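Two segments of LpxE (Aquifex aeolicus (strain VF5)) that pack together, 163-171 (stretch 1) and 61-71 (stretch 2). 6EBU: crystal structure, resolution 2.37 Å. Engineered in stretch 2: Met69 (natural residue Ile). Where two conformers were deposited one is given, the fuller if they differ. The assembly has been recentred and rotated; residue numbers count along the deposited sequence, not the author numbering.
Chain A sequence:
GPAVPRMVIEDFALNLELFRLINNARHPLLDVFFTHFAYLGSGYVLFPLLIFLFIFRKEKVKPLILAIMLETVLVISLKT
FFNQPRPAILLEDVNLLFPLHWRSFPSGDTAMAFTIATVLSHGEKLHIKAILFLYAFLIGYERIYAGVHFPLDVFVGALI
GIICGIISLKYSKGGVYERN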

ATOM      1  N   ILE A 163      -2.364 -10.251   5.901  1.00 40.35           N
ATOM      2  CA  ILE A 163      -2.827 -11.634   5.838  1.00 36.86           C
ATOM      3  C   ILE A 163      -1.876 -12.483   5.003  1.00 41.51           C
ATOM      4  O   ILE A 163      -1.453 -13.566   5.424  1.00 41.30           O
ATOM      5  CB  ILE A 163      -4.265 -11.690   5.294  1.00 53.15           C
ATOM      6  CG1 ILE A 163      -5.234 -11.084   6.311  1.00 47.34           C
ATOM      7  CG2 ILE A 163      -4.665 -13.121   4.967  1.00 44.55           C
ATOM      8  CD1 ILE A 163      -6.671 -11.041   5.837  1.00 62.91           C
ATOM      9  N   CYS A 164      -1.513 -12.000   3.812  1.00 43.66           N
ATOM     10  CA  CYS A 164      -0.629 -12.772   2.942  1.00 35.71           C
ATOM     11  C   CYS A 164       0.756 -12.943   3.552  1.00 42.40           C
ATOM     12  O   CYS A 164       1.407 -13.970   3.332  1.00 42.09           O
ATOM     13  CB  CYS A 164      -0.531 -12.105   1.573  1.00 34.59           C
ATOM     14  SG  CYS A 164      -2.075 -12.140   0.646  1.00 55.74           S
ATOM     15  N   GLY A 165       1.222 -11.956   4.316  1.00 44.74           N
ATOM     16  CA  GLY A 165       2.489 -12.115   5.008  1.00 35.06           C
ATOM     17  C   GLY A 165       2.421 -13.165   6.102  1.00 44.65           C
ATOM     18  O   GLY A 165       3.326 -13.992   6.240  1.00 41.84           O
ATOM     19  N   ILE A 166       1.343 -13.149   6.889  1.00 44.35           N
ATOM     20  CA  ILE A 166       1.180 -14.138   7.951  1.00 44.76           C
ATOM     21  C   ILE A 166       1.021 -15.534   7.361  1.00 40.67           C
ATOM     22  O   ILE A 166       1.633 -16.498   7.834  1.00 42.98           O
ATOM     23  CB  ILE A 166      -0.014 -13.761   8.848  1.00 45.06           C
ATOM     24  CG1 ILE A 166       0.287 -12.476   9.619  1.00 49.25           C
ATOM     25  CG2 ILE A 166      -0.348 -14.895   9.804  1.00 49.71           C
ATOM     26  CD1 ILE A 166      -0.906 -11.915  10.361  1.00 40.79           C
ATOM     27  N   ILE A 167       0.205 -15.661   6.312  1.00 47.31           N
ATOM     28  CA  ILE A 167       0.011 -16.954   5.661  1.00 44.15           C
ATOM     29  C   ILE A 167       1.335 -17.503   5.153  1.00 45.29           C
ATOM     30  O   ILE A 167       1.616 -18.702   5.266  1.00 51.37           O
ATOM     31  CB  ILE A 167      -1.022 -16.825   4.524  1.00 45.67           C
ATOM     32  CG1 ILE A 167      -2.428 -16.641   5.097  1.00 43.94           C
ATOM     33  CG2 ILE A 167      -0.967 -18.037   3.598  1.00 37.22           C
ATOM     34  CD1 ILE A 167      -3.495 -16.462   4.038  1.00 60.70           C
ATOM     35  N   SER A 168       2.173 -16.629   4.585  0.56 47.13           N
ATOM     36  CA  SER A 168       3.447 -17.071   4.028  0.56 47.43           C
ATOM     37  C   SER A 168       4.412 -17.513   5.120  0.56 48.52           C
ATOM     38  O   SER A 168       5.160 -18.481   4.938  0.56 49.77           O
ATOM     39  CB  SER A 168       4.066 -15.951   3.194  0.56 44.26           C
ATOM     40  OG  SER A 168       5.296 -16.362   2.629  0.56 42.71           O
ATOM     41  N   LEU A 169       4.416 -16.813   6.256  1.00 44.93           N
ATOM     42  CA  LEU A 169       5.313 -17.182   7.346  1.00 46.24           C
ATOM     43  C   LEU A 169       4.957 -18.553   7.907  1.00 53.96           C
ATOM     44  O   LEU A 169       5.846 -19.334   8.268  1.00 58.29           O
ATOM     45  CB  LEU A 169       5.269 -16.121   8.444  1.00 47.07           C
ATOM     46  CG  LEU A 169       5.865 -14.752   8.099  1.00 48.12           C
ATOM     47  CD1 LEU A 169       5.393 -13.702   9.087  1.00 35.88           C
ATOM     48  CD2 LEU A 169       7.383 -14.806   8.062  1.00 40.14           C
ATOM     49  N   LYS A 170       3.662 -18.870   7.976  1.00 54.78           N
ATOM     50  CA  LYS A 170       3.243 -20.159   8.517  1.00 61.38           C
ATOM     51  C   LYS A 170       3.617 -21.303   7.581  1.00 56.23           C
ATOM     52  O   LYS A 170       4.120 -22.339   8.029  1.00 58.42           O
ATOM     53  CB  LYS A 170       1.737 -20.150   8.785  1.00 53.72           C
ATOM     54  N   TYR A 171       3.386 -21.133   6.283  1.00 56.43           N
ATOM     55  CA  TYR A 171       3.703 -22.166   5.300  1.00 58.49           C
ATOM     56  C   TYR A 171       5.201 -22.448   5.243  1.00 58.59           C
ATOM     57  O   TYR A 171       6.017 -21.525   5.258  1.00 67.13           O
ATOM     58  CB  TYR A 171       3.196 -21.758   3.915  1.00 50.09           C
TER
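Stretch 2 61-71: VKPLILAIMLE

The hydroxyl of Ser168 gives a hydrogen bond to a backbone carbonyl of the other helix, and a very short one: Ser168 OG to Pro63 O is 2.4 Å. That carbonyl also accepts the regular helical bond from Ala67 N, 2.9 Å from Pro63 O, so the serine, with chi1 in t, adds a second donor without unwinding the turn.

The backbones are close here. Stretch 2 is helical throughout, 61-71, and crosses helix 163-170 at 137° between N-to-C directions, nearer antiparallel than parallel, with axes 8.3 Å apart at closest. Gly165 and Ala67, and then Ser168 and Pro63, are the near points, and of these Gly165, Ala67 and Ser168 are small: Gly165 CA lies 5.1 Å from Ala67 CA, and Ser168 CA 5.2 Å from Pro63 CA. At the first, the methyl of Ala67 rests directly on backbone, with CB 4.0 Å from Gly165 CA and 3.6 Å from Cys164 O; at the Ser168 step, Ser168 CB also meets Ala67 CB at 3.6 Å.

Further side-chain contacts extend the contact. Cys164 SG packs 3.8 Å from Leu70 CB, and Ile167 CG2 4.0 Å from Leu70 CD1. Toward the start of stretch 2, Leu169 starts away from the partner, yet its end returns to place CD2 4.1 Å from Pro63 CB. Leu66 CD2 approaches Ser168 OG to 3.3 Å and Tyr171 CB to 4.2 Å.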

ATOM      1  N   VAL A  61      13.790 -14.722   2.523  1.00 39.84           N
ATOM      2  CA  VAL A  61      13.614 -14.544   1.085  1.00 40.42           C
ATOM      3  C   VAL A  61      12.407 -15.331   0.591  1.00 41.97           C
ATOM      4  O   VAL A  61      11.528 -14.788  -0.088  1.00 43.77           O
ATOM      5  CB  VAL A  61      14.898 -14.942   0.336  1.00 46.52           C
ATOM      6  CG1 VAL A  61      14.650 -14.963  -1.161  1.00 41.33           C
ATOM      7  CG2 VAL A  61      16.029 -13.984   0.682  1.00 44.94           C
ATOM      8  N   LYS A  62      12.347 -16.622   0.920  1.00 43.63           N
ATOM      9  CA  LYS A  62      11.224 -17.445   0.475  1.00 43.46           C
ATOM     10  C   LYS A  62       9.887 -16.968   1.032  1.00 39.16           C
ATOM     11  O   LYS A  62       8.925 -16.862   0.250  1.00 41.68           O
ATOM     12  CB  LYS A  62      11.488 -18.914   0.823  1.00 50.81           C
ATOM     13  N   PRO A  63       9.740 -16.670   2.331  1.00 38.92           N
ATOM     14  CA  PRO A  63       8.447 -16.138   2.797  1.00 35.76           C
ATOM     15  C   PRO A  63       8.026 -14.862   2.091  1.00 43.30           C
ATOM     16  O   PRO A  63       6.844 -14.704   1.762  1.00 45.12           O
ATOM     17  CB  PRO A  63       8.685 -15.903   4.294  1.00 44.03           C
ATOM     18  CG  PRO A  63       9.764 -16.846   4.649  1.00 43.65           C
ATOM     19  CD  PRO A  63      10.665 -16.892   3.457  1.00 38.84           C
ATOM     20  N   LEU A  64       8.962 -13.944   1.841  1.00 44.11           N
ATOM     21  CA  LEU A  64       8.593 -12.691   1.191  1.00 38.67           C
ATOM     22  C   LEU A  64       8.184 -12.918  -0.258  1.00 38.21           C
ATOM     23  O   LEU A  64       7.209 -12.321  -0.732  1.00 41.85           O
ATOM     24  CB  LEU A  64       9.743 -11.687   1.271  1.00 38.24           C
ATOM     25  CG  LEU A  64       9.403 -10.335   0.636  1.00 45.42           C
ATOM     26  CD1 LEU A  64       8.250  -9.661   1.376  1.00 27.22           C
ATOM     27  CD2 LEU A  64      10.622  -9.432   0.585  1.00 37.17           C
ATOM     28  N   ILE A  65       8.912 -13.777  -0.977  1.00 34.15           N
ATOM     29  CA  ILE A  65       8.564 -14.053  -2.370  1.00 33.99           C
ATOM     30  C   ILE A  65       7.176 -14.674  -2.463  1.00 37.59           C
ATOM     31  O   ILE A  65       6.364 -14.292  -3.315  1.00 41.03           O
ATOM     32  CB  ILE A  65       9.631 -14.949  -3.025  1.00 51.78           C
ATOM     33  CG1 ILE A  65      10.945 -14.184  -3.190  1.00 43.82           C
ATOM     34  CG2 ILE A  65       9.145 -15.464  -4.374  1.00 41.15           C
ATOM     35  CD1 ILE A  65      12.055 -15.010  -3.794  1.00 48.50           C
ATOM     36  N   LEU A  66       6.870 -15.628  -1.580  1.00 41.05           N
ATOM     37  CA  LEU A  66       5.556 -16.259  -1.626  1.00 40.17           C
ATOM     38  C   LEU A  66       4.462 -15.287  -1.199  1.00 38.03           C
ATOM     39  O   LEU A  66       3.359 -15.300  -1.755  1.00 39.65           O
ATOM     40  CB  LEU A  66       5.551 -17.518  -0.756  1.00 40.53           C
ATOM     41  CG  LEU A  66       4.228 -17.986  -0.146  1.00 51.47           C
ATOM     42  CD1 LEU A  66       3.321 -18.552  -1.231  1.00 48.34           C
ATOM     43  CD2 LEU A  66       4.479 -19.032   0.934  1.00 55.19           C
ATOM     44  N   ALA A  67       4.753 -14.421  -0.228  1.00 34.24           N
ATOM     45  CA  ALA A  67       3.755 -13.453   0.216  1.00 36.86           C
ATOM     46  C   ALA A  67       3.476 -12.412  -0.859  1.00 40.35           C
ATOM     47  O   ALA A  67       2.317 -12.043  -1.085  1.00 43.24           O
ATOM     48  CB  ALA A  67       4.215 -12.784   1.510  1.00 36.08           C
ATOM     49  N   ILE A  68       4.523 -11.928  -1.530  1.00 42.40           N
ATOM     50  CA  ILE A  68       4.331 -10.967  -2.611  1.00 37.73           C
ATOM     51  C   ILE A  68       3.535 -11.599  -3.744  1.00 39.48           C
ATOM     52  O   ILE A  68       2.638 -10.971  -4.317  1.00 43.90           O
ATOM     53  CB  ILE A  68       5.691 -10.428  -3.094  1.00 37.37           C
ATOM     54  CG1 ILE A  68       6.309  -9.518  -2.030  1.00 41.63           C
ATOM     55  CG2 ILE A  68       5.534  -9.674  -4.402  1.00 32.82           C
ATOM     56  CD1 ILE A  68       5.479  -8.295  -1.720  1.00 39.87           C
ATOM     57  N   MET A  69       3.840 -12.857  -4.077  1.00 40.63           N
ATOM     58  CA  MET A  69       3.058 -13.567  -5.083  1.00 41.59           C
ATOM     59  C   MET A  69       1.594 -13.658  -4.677  1.00 43.19           C
ATOM     60  O   MET A  69       0.697 -13.451  -5.504  1.00 43.63           O
ATOM     61  CB  MET A  69       3.629 -14.968  -5.299  1.00 47.19           C
ATOM     62  CG  MET A  69       4.733 -15.055  -6.333  1.00 52.91           C
ATOM     63  SD  MET A  69       5.344 -16.744  -6.498  1.00 70.27           S
ATOM     64  CE  MET A  69       3.805 -17.646  -6.700  1.00 37.68           C
ATOM     65  N   LEU A  70       1.334 -13.967  -3.404  1.00 42.65           N
ATOM     66  CA  LEU A  70      -0.043 -14.074  -2.930  1.00 42.50           C
ATOM     67  C   LEU A  70      -0.764 -12.733  -3.024  1.00 45.89           C
ATOM     68  O   LEU A  70      -1.856 -12.644  -3.599  1.00 41.65           O
ATOM     69  CB  LEU A  70      -0.066 -14.595  -1.491  1.00 40.79           C
ATOM     70  CG  LEU A  70       0.291 -16.062  -1.252  1.00 53.56           C
ATOM     71  CD1 LEU A  70       0.360 -16.360   0.241  1.00 46.01           C
ATOM     72  CD2 LEU A  70      -0.707 -16.981  -1.940  1.00 53.73           C
ATOM     73  N   GLU A  71      -0.166 -11.675  -2.466  1.00 39.02           N
ATOM     74  CA  GLU A  71      -0.844 -10.381  -2.459  1.00 41.53           C
ATOM     75  C   GLU A  71      -0.989  -9.823  -3.870  1.00 37.15           C
ATOM     76  O   GLU A  71      -2.022  -9.230  -4.200  1.00 43.26           O
ATOM     77  CB  GLU A  71      -0.108  -9.390  -1.550  1.00 38.49           C
ATOM     78  CG  GLU A  71       1.303  -9.025  -1.989  1.00 41.64           C
ATOM     79  CD  GLU A  71       1.352  -7.750  -2.815  1.00 40.92           C
ATOM     80  OE1 GLU A  71       0.293  -7.113  -3.003  1.00 45.04           O
ATOM     81  OE2 GLU A  71       2.450  -7.391  -3.287  1.00 46.60           O
TER